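Mycolic acid synthase (Mycobacterium tuberculosis, PDB 1L1E) probably converts a double bond at the proximal position of an alpha mycolic acid into a cyclopropane ring, using S-adenosyl-L-methionine as the methylene donor. Local coordinates at residues 68-73 with 77-82; 196-201 with 259-264. All blocks are in the same frame, centred on the assembly; numbering follows the deposited sequence.

Overall arrangement
Contact 1 comes first along the chain and lies in the Rossmann-type part of the fold: strand 67-71, an inner strand of the seven-stranded mixed sheet between 89-94 and 132-136, leads through the glycine-bearing turn at 72-76 into helix 77-86 beside the bound S-adenosyl-L-homocysteine. Contact 2 opens only after contact 1 has closed and joins two helices, 189-199 and 256-274, at the surface. The two centres are about 25 Å apart, on opposite sides of the centre of the chain, and the nearest atoms stay about 11 Å from each other. Contact 1 thus shapes the cofactor site itself, whereas contact 2 links helices, the second of which carries Cys269, the probable active-site residue.

Contact 1. Residues 68-73 with 77-82; sequences LLDIGC and ATMRRA. With SAH (S-adenosyl-L-homocysteine), chain D.
Asp70 turns its CG away from its own backbone N (chi1 -173°) and reaches Thr78 at the start of helix 77-86, while Met79, bent at chi3 (-78°), brings its methyl CE against Cys73. This is the first strand-turn-helix of a Rossmann-type methyltransferase fold, and segment 77-82 runs back nearly antiparallel to strand 68-71 (166°). The packing is apolar at both ends. Leu68 CD2 meets Ala82 CB at 3.7 Å, and Met79 CE presses tightly on Cys73 CB at 3.5 Å. Between them Asp70 CB lies on Met79 CG, and the Asp70 side chain crosses that of Thr78 at about a right angle, with OD2 3.5 Å from Thr78 CB. Ile53 of helix 45-58 also touches Thr78. Water makes the polar link between carboxylate and helix. Water 1 donates to Asp70 OD2 and Cys73 O and accepts from Met79 N, bridging strand, turn and helix. At the turn, SAH N donates to Gly72 O at 2.7 Å. Water 2 accepts from the same SAH N at 2.9 Å, donates to Asp70 OD2 at 2.8 Å and is also hydrogen-bonded to Thr78 OG1 at 2.8 Å.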
loop_
_atom_site.group_PDB
_atom_site.type_symbol
_atom_site.label_atom_id
_atom_site.label_comp_id
_atom_site.label_asym_id
_atom_site.label_seq_id
_atom_site.Cartn_x
_atom_site.Cartn_y
_atom_site.Cartn_z
ATOM N N LEU A 68 6.768 -11.792 10.867
ATOM C CA LEU A 68 6.610 -10.603 10.054
ATOM C C LEU A 68 5.315 -9.899 10.425
ATOM O O LEU A 68 4.283 -10.545 10.602
ATOM C CB LEU A 68 6.571 -10.967 8.568
ATOM C CG LEU A 68 5.958 -9.879 7.670
ATOM C CD1 LEU A 68 6.932 -8.707 7.536
ATOM C CD2 LEU A 68 5.618 -10.471 6.294
ATOM N N LEU A 69 5.391 -8.576 10.560
ATOM C CA LEU A 69 4.234 -7.744 10.855
ATOM C C LEU A 69 3.850 -6.996 9.582
ATOM O O LEU A 69 4.693 -6.334 8.960
ATOM C CB LEU A 69 4.561 -6.703 11.939
ATOM C CG LEU A 69 3.495 -5.620 12.125
ATOM C CD1 LEU A 69 2.207 -6.230 12.647
ATOM C CD2 LEU A 69 4.013 -4.546 13.089
ATOM N N ASP A 70 2.584 -7.101 9.198
ATOM C CA ASP A 70 2.077 -6.404 8.021
ATOM C C ASP A 70 1.187 -5.286 8.535
ATOM O O ASP A 70 0.098 -5.550 9.042
ATOM C CB ASP A 70 1.216 -7.312 7.149
ATOM C CG ASP A 70 0.831 -6.652 5.830
ATOM O OD1 ASP A 70 0.624 -5.417 5.818
ATOM O OD2 ASP A 70 0.726 -7.361 4.806
ATOM N N ILE A 71 1.645 -4.047 8.412
ATOM C CA ILE A 71 0.844 -2.920 8.863
ATOM C C ILE A 71 -0.079 -2.437 7.755
ATOM O O ILE A 71 0.371 -1.844 6.777
ATOM C CB ILE A 71 1.741 -1.772 9.365
ATOM C CG1 ILE A 71 2.546 -2.262 10.570
ATOM C CG2 ILE A 71 0.872 -0.568 9.744
ATOM C CD1 ILE A 71 3.337 -1.175 11.307
ATOM N N GLY A 72 -1.377 -2.693 7.928
ATOM C CA GLY A 72 -2.369 -2.332 6.929
ATOM C C GLY A 72 -2.377 -3.446 5.900
ATOM O O GLY A 72 -2.136 -3.223 4.707
ATOM N N CYS A 73 -2.677 -4.654 6.370
ATOM C CA CYS A 73 -2.640 -5.855 5.537
ATOM C C CYS A 73 -3.676 -6.075 4.437
ATOM O O CYS A 73 -3.583 -7.060 3.712
ATOM C CB CYS A 73 -2.624 -7.088 6.445
ATOM S SG CYS A 73 -4.121 -7.275 7.429
ATOM N N ALA A 77 -3.076 -11.016 0.903
ATOM C CA ALA A 77 -2.167 -11.640 -0.073
ATOM C C ALA A 77 -0.678 -11.614 0.307
ATOM O O ALA A 77 0.057 -12.575 0.027
ATOM C CB ALA A 77 -2.352 -10.996 -1.463
ATOM N N THR A 78 -0.232 -10.526 0.936
ATOM C CA THR A 78 1.173 -10.397 1.312
ATOM C C THR A 78 1.543 -11.403 2.401
ATOM O O THR A 78 2.570 -12.083 2.321
ATOM C CB THR A 78 1.497 -8.958 1.809
ATOM O OG1 THR A 78 1.164 -8.002 0.792
ATOM C CG2 THR A 78 2.977 -8.829 2.143
ATOM N N MET A 79 0.710 -11.497 3.429
ATOM C CA MET A 79 0.992 -12.431 4.500
ATOM C C MET A 79 0.884 -13.867 3.987
ATOM O O MET A 79 1.667 -14.723 4.388
ATOM C CB MET A 79 0.045 -12.211 5.679
ATOM C CG MET A 79 0.258 -10.882 6.397
ATOM S SD MET A 79 -0.686 -10.769 7.936
ATOM C CE MET A 79 -2.280 -10.418 7.298
ATOM N N ARG A 80 -0.078 -14.141 3.108
ATOM C CA ARG A 80 -0.187 -15.500 2.588
ATOM C C ARG A 80 1.093 -15.854 1.838
ATOM O O ARG A 80 1.631 -16.944 1.999
ATOM C CB ARG A 80 -1.376 -15.657 1.637
ATOM C CG ARG A 80 -1.590 -17.119 1.278
ATOM C CD ARG A 80 -2.339 -17.334 -0.012
ATOM N NE ARG A 80 -2.447 -18.769 -0.257
ATOM C CZ ARG A 80 -3.333 -19.558 0.339
ATOM N NH1 ARG A 80 -4.200 -19.046 1.204
ATOM N NH2 ARG A 80 -3.334 -20.863 0.096
ATOM N N ARG A 81 1.576 -14.929 1.011
ATOM C CA ARG A 81 2.802 -15.161 0.264
ATOM C C ARG A 81 3.972 -15.376 1.232
ATOM O O ARG A 81 4.759 -16.312 1.067
ATOM C CB ARG A 81 3.106 -13.971 -0.657
ATOM C CG ARG A 81 4.328 -14.176 -1.563
ATOM C CD ARG A 81 4.066 -15.230 -2.644
ATOM N NE ARG A 81 5.065 -15.161 -3.701
ATOM C CZ ARG A 81 5.052 -15.886 -4.818
ATOM N NH1 ARG A 81 4.080 -16.762 -5.049
ATOM N NH2 ARG A 81 6.018 -15.727 -5.710
ATOM N N ALA A 82 4.092 -14.509 2.234
ATOM C CA ALA A 82 5.175 -14.631 3.218
ATOM C C ALA A 82 5.226 -16.030 3.836
ATOM O O ALA A 82 6.305 -16.602 4.025
ATOM C CB ALA A 82 5.007 -13.586 4.323
HETATM N N SAH D . -1.398 -3.467 2.074
HETATM C CA SAH D . -2.586 -3.969 1.381
HETATM C CB SAH D . -3.786 -3.022 1.597
HETATM C CG SAH D . -3.586 -1.559 1.191
HETATM S SD SAH D . -5.032 -0.525 1.471
HETATM C C SAH D . -2.316 -4.110 -0.127
HETATM O O SAH D . -1.190 -3.825 -0.544
HETATM O OXT SAH D . -3.241 -4.474 -0.868
HETATM C "C5'" SAH D . -4.602 0.253 3.065
HETATM C "C4'" SAH D . -4.589 -0.697 4.269
HETATM O "O4'" SAH D . -3.981 -0.092 5.446
HETATM C "C3'" SAH D . -5.983 -1.126 4.719
HETATM O "O3'" SAH D . -5.900 -2.507 5.136
HETATM C "C2'" SAH D . -6.272 -0.213 5.879
HETATM O "O2'" SAH D . -7.331 -0.709 6.702
HETATM C "C1'" SAH D . -4.929 -0.166 6.542
HETATM N N9 SAH D . -4.738 0.969 7.472
HETATM C C8 SAH D . -4.959 2.300 7.312
HETATM N N7 SAH D . -4.686 3.071 8.313
HETATM C C5 SAH D . -4.226 2.172 9.267
HETATM C C6 SAH D . -3.748 2.318 10.611
HETATM N N6 SAH D . -3.659 3.506 11.228
HETATM N N1 SAH D . -3.363 1.175 11.286
HETATM C C2 SAH D . -3.447 -0.028 10.668
HETATM N N3 SAH D . -3.876 -0.285 9.414
HETATM C C4 SAH D . -4.255 0.871 8.764
HETATM O O HOH W 1 -1.324 -9.162 3.852
HETATM O O HOH W 2 0.030 -6.004 2.473
HETATM O O HOH W 3 -1.856 -7.559 1.078
#

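Contact 2. Residues 196-201 with 259-264; sequences LAEIFP and YDRYMK
Glu198 and Arg261 meet at about a right angle, and their flat ends are turned nearly perpendicular, with the carboxylate and guanidinium planes 81° apart. Arg261 comes from helix 256-274 as an almost straight arm, extended from CG to NE, with CG anti to the backbone N (chi1 175°). Glu198, on segment 196-201, is bent instead: chi2 (-54°) brings its carboxylate over one face of the guanidinium, with Glu198 CD 3.7 Å above the plane of the Arg261 group, toward the rim. The position of OE1 is doubtful, because it lies too close to the guanidinium. Glu198 CB flanks the NE-NH2 side of the group, 3.5 Å from both NE and NH2 of Arg261, a little to the carboxylate's side of the plane. The guanidinium edge serves a different acceptor, for Arg261 NH2 donates to the backbone Glu198 O at 3.1 Å. That oxygen sits practically in the guanidinium plane, although the donor is tilted out of the carbonyl plane and approaches well to the side of the C=O direction. The same two helices also meet where Lys264 makes a cation-pi contact with Phe194. As modelled, the Glu198-Arg261 salt bridge is a pairing of charges alone, since no N-H points at OE1. The directional hold consequently rests on the bond to the main chain, to which the opposite charges probably add attraction at this surface.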
loop_
_atom_site.group_PDB
_atom_site.type_symbol
_atom_site.label_atom_id
_atom_site.label_comp_id
_atom_site.label_asym_id
_atom_site.label_seq_id
_atom_site.Cartn_x
_atom_site.Cartn_y
_atom_site.Cartn_z
ATOM N N LEU A 196 -7.796 13.567 -1.586
ATOM C CA LEU A 196 -7.618 13.578 -0.143
ATOM C C LEU A 196 -8.935 13.464 0.600
ATOM O O LEU A 196 -8.967 12.975 1.726
ATOM C CB LEU A 196 -6.885 14.844 0.305
ATOM C CG LEU A 196 -5.360 14.790 0.184
ATOM C CD1 LEU A 196 -4.756 16.122 0.601
ATOM C CD2 LEU A 196 -4.824 13.659 1.060
ATOM N N ALA A 197 -10.024 13.904 -0.024
ATOM C CA ALA A 197 -11.324 13.839 0.631
ATOM C C ALA A 197 -12.014 12.491 0.445
ATOM O O ALA A 197 -12.490 11.893 1.408
ATOM C CB ALA A 197 -12.223 14.959 0.125
ATOM N N GLU A 198 -12.048 12.007 -0.790
ATOM C CA GLU A 198 -12.704 10.743 -1.090
ATOM C C GLU A 198 -11.834 9.493 -0.941
ATOM O O GLU A 198 -12.262 8.503 -0.346
ATOM C CB GLU A 198 -13.269 10.786 -2.511
ATOM C CG GLU A 198 -14.134 12.001 -2.808
ATOM C CD GLU A 198 -15.255 12.176 -1.804
ATOM O OE1 GLU A 198 -15.883 11.161 -1.441
ATOM O OE2 GLU A 198 -15.515 13.325 -1.384
ATOM N N ILE A 199 -10.615 9.539 -1.472
ATOM C CA ILE A 199 -9.723 8.381 -1.425
ATOM C C ILE A 199 -8.875 8.229 -0.166
ATOM O O ILE A 199 -8.662 7.111 0.301
ATOM C CB ILE A 199 -8.775 8.370 -2.646
ATOM C CG1 ILE A 199 -9.590 8.505 -3.938
ATOM C CG2 ILE A 199 -7.959 7.085 -2.665
ATOM C CD1 ILE A 199 -10.621 7.404 -4.145
ATOM N N PHE A 200 -8.380 9.336 0.378
ATOM C CA PHE A 200 -7.555 9.261 1.578
ATOM C C PHE A 200 -8.062 10.159 2.715
ATOM O O PHE A 200 -7.313 10.970 3.266
ATOM C CB PHE A 200 -6.098 9.610 1.233
ATOM C CG PHE A 200 -5.458 8.667 0.238
ATOM C CD1 PHE A 200 -4.972 9.143 -0.980
ATOM C CD2 PHE A 200 -5.328 7.312 0.523
ATOM C CE1 PHE A 200 -4.366 8.282 -1.895
ATOM C CE2 PHE A 200 -4.724 6.442 -0.386
ATOM C CZ PHE A 200 -4.242 6.932 -1.597
ATOM N N PRO A 201 -9.347 10.011 3.089
ATOM C CA PRO A 201 -9.946 10.813 4.165
ATOM C C PRO A 201 -9.077 10.824 5.420
ATOM O O PRO A 201 -8.815 9.774 6.014
ATOM C CB PRO A 201 -11.283 10.115 4.413
ATOM C CG PRO A 201 -11.619 9.539 3.080
ATOM C CD PRO A 201 -10.291 8.981 2.623
ATOM N N TYR A 259 -19.588 4.582 -8.698
ATOM C CA TYR A 259 -18.895 4.165 -9.906
ATOM C C TYR A 259 -18.117 5.335 -10.512
ATOM O O TYR A 259 -16.900 5.259 -10.680
ATOM C CB TYR A 259 -19.902 3.633 -10.927
ATOM C CG TYR A 259 -19.295 3.301 -12.272
ATOM C CD1 TYR A 259 -18.520 2.153 -12.446
ATOM C CD2 TYR A 259 -19.477 4.148 -13.368
ATOM C CE1 TYR A 259 -17.945 1.858 -13.677
ATOM C CE2 TYR A 259 -18.905 3.863 -14.598
ATOM C CZ TYR A 259 -18.142 2.719 -14.746
ATOM O OH TYR A 259 -17.574 2.437 -15.962
ATOM N N ASP A 260 -18.822 6.415 -10.837
ATOM C CA ASP A 260 -18.178 7.584 -11.419
ATOM C C ASP A 260 -17.090 8.097 -10.487
ATOM O O ASP A 260 -16.043 8.564 -10.933
ATOM C CB ASP A 260 -19.204 8.692 -11.681
ATOM C CG ASP A 260 -20.301 8.260 -12.639
ATOM O OD1 ASP A 260 -19.994 7.573 -13.630
ATOM O OD2 ASP A 260 -21.474 8.620 -12.411
ATOM N N ARG A 261 -17.337 7.999 -9.188
ATOM C CA ARG A 261 -16.371 8.446 -8.194
ATOM C C ARG A 261 -15.052 7.697 -8.393
ATOM O O ARG A 261 -13.979 8.303 -8.480
ATOM C CB ARG A 261 -16.929 8.190 -6.789
ATOM C CG ARG A 261 -15.983 8.506 -5.642
ATOM C CD ARG A 261 -16.721 8.420 -4.311
ATOM N NE ARG A 261 -15.821 8.466 -3.162
ATOM C CZ ARG A 261 -16.229 8.512 -1.897
ATOM N NH1 ARG A 261 -17.528 8.520 -1.618
ATOM N NH2 ARG A 261 -15.343 8.540 -0.907
ATOM N N TYR A 262 -15.131 6.376 -8.482
ATOM C CA TYR A 262 -13.925 5.586 -8.669
ATOM C C TYR A 262 -13.297 5.708 -10.048
ATOM O O TYR A 262 -12.072 5.785 -10.158
ATOM C CB TYR A 262 -14.181 4.120 -8.313
ATOM C CG TYR A 262 -13.929 3.878 -6.844
ATOM C CD1 TYR A 262 -14.849 4.292 -5.880
ATOM C CD2 TYR A 262 -12.719 3.329 -6.408
ATOM C CE1 TYR A 262 -14.568 4.172 -4.518
ATOM C CE2 TYR A 262 -12.427 3.206 -5.051
ATOM C CZ TYR A 262 -13.357 3.630 -4.114
ATOM O OH TYR A 262 -13.080 3.510 -2.773
ATOM N N MET A 263 -14.113 5.729 -11.098
ATOM C CA MET A 263 -13.557 5.873 -12.446
ATOM C C MET A 263 -12.765 7.174 -12.538
ATOM O O MET A 263 -11.688 7.209 -13.135
ATOM C CB MET A 263 -14.658 5.880 -13.502
ATOM C CG MET A 263 -15.214 4.512 -13.855
ATOM S SD MET A 263 -13.952 3.313 -14.334
ATOM C CE MET A 263 -13.327 4.016 -15.905
ATOM N N LYS A 264 -13.310 8.237 -11.946
ATOM C CA LYS A 264 -12.666 9.557 -11.945
ATOM C C LYS A 264 -11.341 9.498 -11.202
ATOM O O LYS A 264 -10.369 10.165 -11.563
ATOM C CB LYS A 264 -13.582 10.586 -11.271
ATOM C CG LYS A 264 -12.938 11.926 -10.930
ATOM C CD LYS A 264 -13.961 12.854 -10.270
ATOM C CE LYS A 264 -13.311 14.053 -9.576
ATOM N NZ LYS A 264 -12.673 15.029 -10.505
#